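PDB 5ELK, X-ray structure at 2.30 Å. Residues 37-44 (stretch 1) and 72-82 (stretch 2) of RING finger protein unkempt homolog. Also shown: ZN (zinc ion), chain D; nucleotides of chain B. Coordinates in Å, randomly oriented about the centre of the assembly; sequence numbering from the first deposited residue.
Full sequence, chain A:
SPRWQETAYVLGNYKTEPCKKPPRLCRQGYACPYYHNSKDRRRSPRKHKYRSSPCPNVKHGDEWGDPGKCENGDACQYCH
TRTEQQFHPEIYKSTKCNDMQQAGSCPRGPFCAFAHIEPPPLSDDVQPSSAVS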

ATOM      1  N   ASN A  37       3.227 -11.934  -0.518  1.00 53.42           N
ATOM      2  CA  ASN A  37       2.102 -12.822  -0.262  1.00 50.28           C
ATOM      3  C   ASN A  37       0.779 -12.174  -0.673  1.00 51.46           C
ATOM      4  O   ASN A  37       0.765 -11.099  -1.281  1.00 55.25           O
ATOM      5  N   SER A  38      -0.327 -12.839  -0.354  1.00 53.58           N
ATOM      6  CA  SER A  38      -1.654 -12.364  -0.730  1.00 52.52           C
ATOM      7  C   SER A  38      -2.046 -11.172   0.119  1.00 41.08           C
ATOM      8  O   SER A  38      -2.699 -10.246  -0.362  1.00 45.81           O
ATOM      9  N   LYS A  39      -1.635 -11.204   1.385  1.00 43.97           N
ATOM     10  CA  LYS A  39      -1.957 -10.146   2.347  1.00 49.06           C
ATOM     11  C   LYS A  39      -1.103  -8.881   2.166  1.00 45.99           C
ATOM     12  O   LYS A  39      -1.336  -7.862   2.817  1.00 42.12           O
ATOM     13  N   ASP A  40      -0.142  -8.961   1.252  1.00 49.01           N
ATOM     14  CA  ASP A  40       0.806  -7.885   0.956  1.00 46.25           C
ATOM     15  C   ASP A  40       0.464  -7.315  -0.420  1.00 47.98           C
ATOM     16  O   ASP A  40       0.919  -6.233  -0.808  1.00 48.13           O
ATOM     17  N   ARG A  41      -0.359  -8.057  -1.152  1.00 48.70           N
ATOM     18  CA  ARG A  41      -0.638  -7.760  -2.543  1.00 44.23           C
ATOM     19  C   ARG A  41      -1.555  -6.560  -2.685  1.00 39.38           C
ATOM     20  O   ARG A  41      -2.352  -6.251  -1.799  1.00 40.59           O
ATOM     21  N   ARG A  42      -1.437  -5.898  -3.825  1.00 36.26           N
ATOM     22  CA  ARG A  42      -2.240  -4.731  -4.129  1.00 39.80           C
ATOM     23  C   ARG A  42      -2.677  -4.775  -5.588  1.00 42.45           C
ATOM     24  O   ARG A  42      -1.848  -4.842  -6.493  1.00 48.02           O
ATOM     25  N   ARG A  43      -3.983  -4.756  -5.820  1.00 40.85           N
ATOM     26  CA  ARG A  43      -4.491  -4.594  -7.172  1.00 39.73           C
ATOM     27  C   ARG A  43      -4.230  -3.161  -7.619  1.00 43.91           C
ATOM     28  O   ARG A  43      -4.524  -2.208  -6.894  1.00 46.76           O
ATOM     29  N   SER A  44      -3.652  -3.013  -8.801  1.00 41.50           N
ATOM     30  CA  SER A  44      -3.400  -1.700  -9.344  1.00 43.93           C
ATOM     31  C   SER A  44      -4.737  -0.979  -9.504  1.00 44.64           C
ATOM     32  O   SER A  44      -5.640  -1.503 -10.161  1.00 39.93           O
ATOM     33  N   ASN A  72     -15.868 -12.751  -4.115  1.00 45.26           N
ATOM     34  CA  ASN A  72     -15.882 -11.787  -5.208  1.00 43.82           C
ATOM     35  C   ASN A  72     -14.580 -11.820  -5.998  1.00 40.53           C
ATOM     36  O   ASN A  72     -14.563 -11.539  -7.196  1.00 61.67           O
ATOM     37  N   GLY A  73     -13.496 -12.187  -5.327  1.00 42.04           N
ATOM     38  CA  GLY A  73     -12.188 -12.209  -5.951  1.00 42.47           C
ATOM     39  C   GLY A  73     -11.712 -10.801  -6.276  1.00 42.50           C
ATOM     40  O   GLY A  73     -12.090  -9.838  -5.619  1.00 37.26           O
ATOM     41  N   ASP A  74     -10.896 -10.686  -7.316  1.00 49.61           N
ATOM     42  CA  ASP A  74     -10.272  -9.418  -7.684  1.00 45.16           C
ATOM     43  C   ASP A  74     -11.252  -8.404  -8.276  1.00 47.48           C
ATOM     44  O   ASP A  74     -10.858  -7.299  -8.643  1.00 59.10           O
ATOM     45  N   ALA A  75     -12.528  -8.766  -8.342  1.00 44.62           N
ATOM     46  CA  ALA A  75     -13.551  -7.868  -8.866  1.00 40.36           C
ATOM     47  C   ALA A  75     -14.268  -7.151  -7.731  1.00 41.47           C
ATOM     48  O   ALA A  75     -15.179  -6.354  -7.967  1.00 46.80           O
ATOM     49  N   CYS A  76     -13.862  -7.438  -6.498  1.00 35.76           N
ATOM     50  CA  CYS A  76     -14.465  -6.786  -5.342  1.00 42.82           C
ATOM     51  C   CYS A  76     -14.184  -5.286  -5.343  1.00 33.30           C
ATOM     52  O   CYS A  76     -13.063  -4.853  -5.584  1.00 41.59           O
ATOM     53  N   GLN A  77     -15.222  -4.505  -5.063  1.00 39.64           N
ATOM     54  CA  GLN A  77     -15.138  -3.046  -5.064  1.00 40.02           C
ATOM     55  C   GLN A  77     -14.791  -2.513  -3.679  1.00 38.63           C
ATOM     56  O   GLN A  77     -15.141  -1.392  -3.318  1.00 46.46           O
ATOM     57  N   TYR A  78     -14.086  -3.338  -2.917  1.00 35.79           N
ATOM     58  CA  TYR A  78     -13.641  -2.990  -1.582  1.00 28.37           C
ATOM     59  C   TYR A  78     -12.187  -3.403  -1.462  1.00 32.67           C
ATOM     60  O   TYR A  78     -11.727  -4.248  -2.226  1.00 31.54           O
ATOM     61  N   CYS A  79     -11.471  -2.833  -0.497  1.00 27.10           N
ATOM     62  CA  CYS A  79     -10.072  -3.189  -0.294  1.00 33.88           C
ATOM     63  C   CYS A  79      -9.928  -4.571   0.334  1.00 33.30           C
ATOM     64  O   CYS A  79     -10.703  -4.940   1.203  1.00 38.62           O
ATOM     65  N   HIS A  80      -8.917  -5.313  -0.114  1.00 38.80           N
ATOM     66  CA  HIS A  80      -8.659  -6.676   0.341  1.00 39.08           C
ATOM     67  C   HIS A  80      -7.368  -6.801   1.150  1.00 32.92           C
ATOM     68  O   HIS A  80      -7.091  -7.853   1.726  1.00 36.84           O
ATOM     69  N   THR A  81      -6.575  -5.738   1.182  1.00 32.83           N
ATOM     70  CA  THR A  81      -5.381  -5.702   2.023  1.00 31.34           C
ATOM     71  C   THR A  81      -5.138  -4.302   2.536  1.00 31.83           C
ATOM     72  O   THR A  81      -5.610  -3.319   1.964  1.00 35.00           O
ATOM     73  N   ARG A  82      -4.384  -4.228   3.625  1.00 34.62           N
ATOM     74  CA  ARG A  82      -4.101  -2.971   4.280  1.00 31.39           C
ATOM     75  C   ARG A  82      -3.325  -2.103   3.306  1.00 34.63           C
ATOM     76  O   ARG A  82      -3.501  -0.879   3.242  1.00 38.07           O
TER

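The contact between residues 37-44 and 72-82 buries 381 Å² in total, counting both sides, and is organised around Arg43, Thr81 and Asp74. Neither stretch contains a strand, and the polar contacts between them all involve side chains.

Arg43 contributes most. Its CA-to-CB bond points toward the second stretch, and with chi1 m, chi2 t and chi3 m the chain delivers its guanidinium into the loop that binds the zinc ion. There the group reads a series of carbonyl oxygens. Arg43 NH1 donates to Asp74 O at 3.2 Å and to Cys76 O at 2.9 Å, while Arg43 NH2 donates to Tyr78 O at 2.7 Å. All three acceptors lie at the edge of the guanidinium, near its plane, as its N-H groups require. One face is left for His80, on whose ring the guanidinium lies flat, with planes at 9° and centres 4.6 Å apart; the closest side-chain approach is Arg43 NH2 to His80 CG at 4.0 Å.

This arrangement ties Arg43 to two residues of the metal site. Cys76 SG binds the zinc at 2.3 Å and His80 NE2 at 2.1 Å, with two further ligands from elsewhere in the structure. Cys76 adopts the t rotamer and His80 the m rotamer. Arg43 therefore holds the backbone of Cys76 through its O and packs against the ring of His80, both zinc ligands. Asn72 ND2 adds a weak hydrogen bond to Cys76 SG at 3.6 Å.

Asp74 sits in a short 3-10 segment and is exposed. Its CB points sideways, but the m rotamer brings the carboxylate nearer to the first stretch, where Arg41 meets it. The CB of Arg41 also points sideways; chi1 and chi2 are both t, and the end of the chain swings in so that Arg41 NH2 forms a salt bridge with Asp74 OD2 at 2.8 Å, the oxygen lying at the guanidinium edge. The other carboxylate oxygen, Asp74 OD1, packs 3.6 Å from Arg43 CD. Asp74 OD1 lies well out of the plane of the Arg43 guanidinium, 4.5 Å from Arg43 NE, so these opposite charges are merely near each other.

Thr81 closes the other part of the contact. Its CA-to-CB bond points toward the first stretch, and in the p rotamer Thr81 OG1 donates to Arg41 O at 2.8 Å. The same residue occupies the N-cap position and its side chain caps a backbone N just beyond the stretch, so one hydroxyl joins the first stretch to the start of the helix. Its carbon atoms pack on the backbone as well, with Thr81 CG2 3.4 Å from Ser38 O and Thr81 CB 3.6 Å from Lys39 O. A water extends this link, donating to Lys39 O at 2.8 Å and weakly accepting from Arg82 N at 3.4 Å. Beyond it, the Arg82 side chain turns to the RNA, with Arg82 CD 3.2 Å from O4' of G5.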

ATOM      1  CB  ASN A  37       2.083 -13.253   1.210  1.00 50.31           C
ATOM      2  CG  ASN A  37       2.230 -12.086   2.171  1.00 72.82           C
ATOM      3  OD1 ASN A  37       1.323 -11.270   2.323  1.00 68.66           O
ATOM      4  ND2 ASN A  37       3.370 -12.014   2.842  1.00 80.12           N
ATOM      5  CB  SER A  38      -2.690 -13.483  -0.567  1.00 65.81           C
ATOM      6  OG  SER A  38      -2.754 -13.931   0.774  1.00 70.82           O
ATOM      7  CB  LYS A  39      -1.827 -10.689   3.777  1.00 52.83           C
ATOM      8  CG  LYS A  39      -2.998 -11.568   4.198  1.00 55.73           C
ATOM      9  CD  LYS A  39      -2.669 -12.468   5.387  1.00 60.96           C
ATOM     10  CE  LYS A  39      -3.057 -11.846   6.721  1.00 66.93           C
ATOM     11  NZ  LYS A  39      -2.104 -10.786   7.152  1.00 72.80           N
ATOM     12  CB  ASP A  40       2.216  -8.494   0.930  1.00 54.94           C
ATOM     13  CG  ASP A  40       3.311  -7.462   0.952  1.00 56.92           C
ATOM     14  OD1 ASP A  40       3.131  -6.407   1.585  1.00 69.01           O
ATOM     15  OD2 ASP A  40       4.372  -7.720   0.345  1.00 56.96           O
ATOM     16  CB  ARG A  41      -1.272  -8.977  -3.211  1.00 50.56           C
ATOM     17  CG  ARG A  41      -1.586  -8.791  -4.675  1.00 53.28           C
ATOM     18  CD  ARG A  41      -1.893 -10.120  -5.324  1.00 59.58           C
ATOM     19  NE  ARG A  41      -3.191 -10.114  -5.987  1.00 60.35           N
ATOM     20  CZ  ARG A  41      -3.399  -9.651  -7.214  1.00 61.67           C
ATOM     21  NH1 ARG A  41      -2.395  -9.144  -7.921  1.00 65.55           N
ATOM     22  NH2 ARG A  41      -4.614  -9.691  -7.736  1.00 57.73           N
ATOM     23  CB  ARG A  42      -1.423  -3.461  -3.850  1.00 43.55           C
ATOM     24  CG  ARG A  42      -2.055  -2.180  -4.319  1.00 41.32           C
ATOM     25  CD  ARG A  42      -1.494  -1.001  -3.550  1.00 39.63           C
ATOM     26  NE  ARG A  42      -2.052   0.275  -3.991  1.00 33.70           N
ATOM     27  CZ  ARG A  42      -1.525   1.031  -4.949  1.00 34.62           C
ATOM     28  NH1 ARG A  42      -0.425   0.643  -5.575  1.00 37.03           N
ATOM     29  NH2 ARG A  42      -2.094   2.181  -5.277  1.00 33.45           N
ATOM     30  CB  ARG A  43      -5.981  -4.917  -7.230  1.00 40.04           C
ATOM     31  CG  ARG A  43      -6.298  -6.368  -6.889  1.00 39.36           C
ATOM     32  CD  ARG A  43      -7.776  -6.564  -6.600  1.00 36.29           C
ATOM     33  NE  ARG A  43      -8.172  -5.910  -5.357  1.00 39.48           N
ATOM     34  CZ  ARG A  43      -9.430  -5.706  -4.981  1.00 32.05           C
ATOM     35  NH1 ARG A  43     -10.432  -6.099  -5.747  1.00 38.19           N
ATOM     36  NH2 ARG A  43      -9.686  -5.100  -3.836  1.00 35.43           N
ATOM     37  CB  SER A  44      -2.703  -1.813 -10.696  1.00 55.89           C
ATOM     38  OG  SER A  44      -2.362  -0.526 -11.178  1.00 65.03           O
ATOM     39  CB  ASN A  72     -16.134 -10.383  -4.666  1.00 43.55           C
ATOM     40  CG  ASN A  72     -17.569 -10.175  -4.233  1.00 43.60           C
ATOM     41  OD1 ASN A  72     -18.505 -10.628  -4.900  1.00 39.65           O
ATOM     42  ND2 ASN A  72     -17.755  -9.479  -3.115  1.00 36.73           N
ATOM     43  CB  ASP A  74      -9.129  -9.677  -8.668  1.00 42.12           C
ATOM     44  CG  ASP A  74      -7.890 -10.244  -7.992  1.00 47.01           C
ATOM     45  OD1 ASP A  74      -7.770 -10.159  -6.748  1.00 45.11           O
ATOM     46  OD2 ASP A  74      -7.020 -10.768  -8.716  1.00 58.96           O
ATOM     47  CB  ALA A  75     -14.544  -8.635  -9.711  1.00 41.41           C
ATOM     48  CB  CYS A  76     -13.972  -7.403  -4.030  1.00 42.89           C
ATOM     49  SG  CYS A  76     -15.101  -7.092  -2.650  1.00 39.63           S
ATOM     50  CB  GLN A  77     -16.463  -2.464  -5.549  1.00 38.30           C
ATOM     51  CG  GLN A  77     -16.813  -2.903  -6.955  1.00 51.36           C
ATOM     52  CD  GLN A  77     -16.299  -1.942  -7.994  1.00 57.31           C
ATOM     53  OE1 GLN A  77     -16.778  -0.814  -8.091  1.00 55.70           O
ATOM     54  NE2 GLN A  77     -15.316  -2.375  -8.776  1.00 64.65           N
ATOM     55  CB  TYR A  78     -14.479  -3.739  -0.550  1.00 40.27           C
ATOM     56  CG  TYR A  78     -15.912  -3.266  -0.450  1.00 39.69           C
ATOM     57  CD1 TYR A  78     -16.893  -3.731  -1.322  1.00 30.60           C
ATOM     58  CD2 TYR A  78     -16.289  -2.358   0.526  1.00 43.34           C
ATOM     59  CE1 TYR A  78     -18.200  -3.296  -1.221  1.00 31.38           C
ATOM     60  CE2 TYR A  78     -17.598  -1.926   0.635  1.00 42.95           C
ATOM     61  CZ  TYR A  78     -18.545  -2.399  -0.242  1.00 36.81           C
ATOM     62  OH  TYR A  78     -19.845  -1.964  -0.141  1.00 33.85           O
ATOM     63  CB  CYS A  79      -9.378  -2.150   0.585  1.00 33.09           C
ATOM     64  SG  CYS A  79      -9.215  -0.534  -0.199  1.00 38.84           S
ATOM     65  CB  HIS A  80      -8.598  -7.627  -0.858  1.00 38.24           C
ATOM     66  CG  HIS A  80      -9.936  -8.127  -1.309  1.00 41.76           C
ATOM     67  ND1 HIS A  80     -10.103  -8.903  -2.433  1.00 43.45           N
ATOM     68  CD2 HIS A  80     -11.175  -7.959  -0.781  1.00 38.07           C
ATOM     69  CE1 HIS A  80     -11.384  -9.183  -2.588  1.00 40.77           C
ATOM     70  NE2 HIS A  80     -12.056  -8.624  -1.600  1.00 38.56           N
ATOM     71  CB  THR A  81      -4.119  -6.120   1.273  1.00 36.60           C
ATOM     72  OG1 THR A  81      -3.792  -5.121   0.299  1.00 42.78           O
ATOM     73  CG2 THR A  81      -4.305  -7.449   0.586  1.00 33.09           C
ATOM     74  CB  ARG A  82      -3.281  -3.227   5.542  1.00 36.56           C
ATOM     75  CG  ARG A  82      -2.721  -1.976   6.208  1.00 34.52           C
ATOM     76  CD  ARG A  82      -1.898  -2.343   7.431  1.00 31.88           C
ATOM     77  NE  ARG A  82      -2.730  -2.858   8.518  1.00 42.02           N
ATOM     78  CZ  ARG A  82      -2.620  -4.071   9.059  1.00 52.31           C
ATOM     79  NH1 ARG A  82      -1.699  -4.936   8.644  1.00 54.45           N
ATOM     80  NH2 ARG A  82      -3.441  -4.423  10.036  1.00 57.89           N
TER
HETATM   81 ZN    ZN D 402     -14.072  -8.543  -1.208  1.00 51.14          ZN
ATOM     82  P     G B   5       0.965  -0.400  12.453  1.00 50.04           P
ATOM     83  OP1   G B   5      -0.227  -1.002  13.112  1.00 61.42           O
ATOM     84  OP2   G B   5       2.163  -0.091  13.278  1.00 52.90           O
ATOM     85  O5'   G B   5       1.480  -1.329  11.264  1.00 51.51           O
ATOM     86  C5'   G B   5       0.587  -2.176  10.552  1.00 49.75           C
ATOM     87  C4'   G B   5       1.185  -2.638   9.245  1.00 51.71           C
ATOM     88  O4'   G B   5       1.124  -1.551   8.280  1.00 48.57           O
ATOM     89  C3'   G B   5       2.651  -3.079   9.306  1.00 57.13           C
ATOM     90  O3'   G B   5       2.863  -4.172   8.411  1.00 62.99           O
ATOM     91  C2'   G B   5       3.396  -1.852   8.790  1.00 54.55           C
ATOM     92  O2'   G B   5       4.655  -2.129   8.206  1.00 56.73           O
ATOM     93  C1'   G B   5       2.412  -1.300   7.760  1.00 52.89           C
ATOM     94  N9    G B   5       2.541   0.142   7.525  1.00 49.96           N
ATOM     95  C8    G B   5       2.266   1.153   8.417  1.00 42.66           C
ATOM     96  N7    G B   5       2.474   2.336   7.917  1.00 35.68           N
ATOM     97  C5    G B   5       2.917   2.098   6.623  1.00 37.31           C
ATOM     98  C6    G B   5       3.301   3.004   5.599  1.00 31.85           C
ATOM     99  O6    G B   5       3.330   4.234   5.638  1.00 35.06           O
ATOM    100  N1    G B   5       3.688   2.349   4.439  1.00 29.74           N
ATOM    101  C2    G B   5       3.690   0.983   4.281  1.00 40.67           C
ATOM    102  N2    G B   5       4.090   0.537   3.081  1.00 38.65           N
ATOM    103  N3    G B   5       3.333   0.123   5.223  1.00 39.38           N
ATOM    104  C4    G B   5       2.959   0.747   6.361  1.00 41.92           C
HETATM  105  O   HOH W   1      -3.669  -7.520   4.315  1.00 35.41           O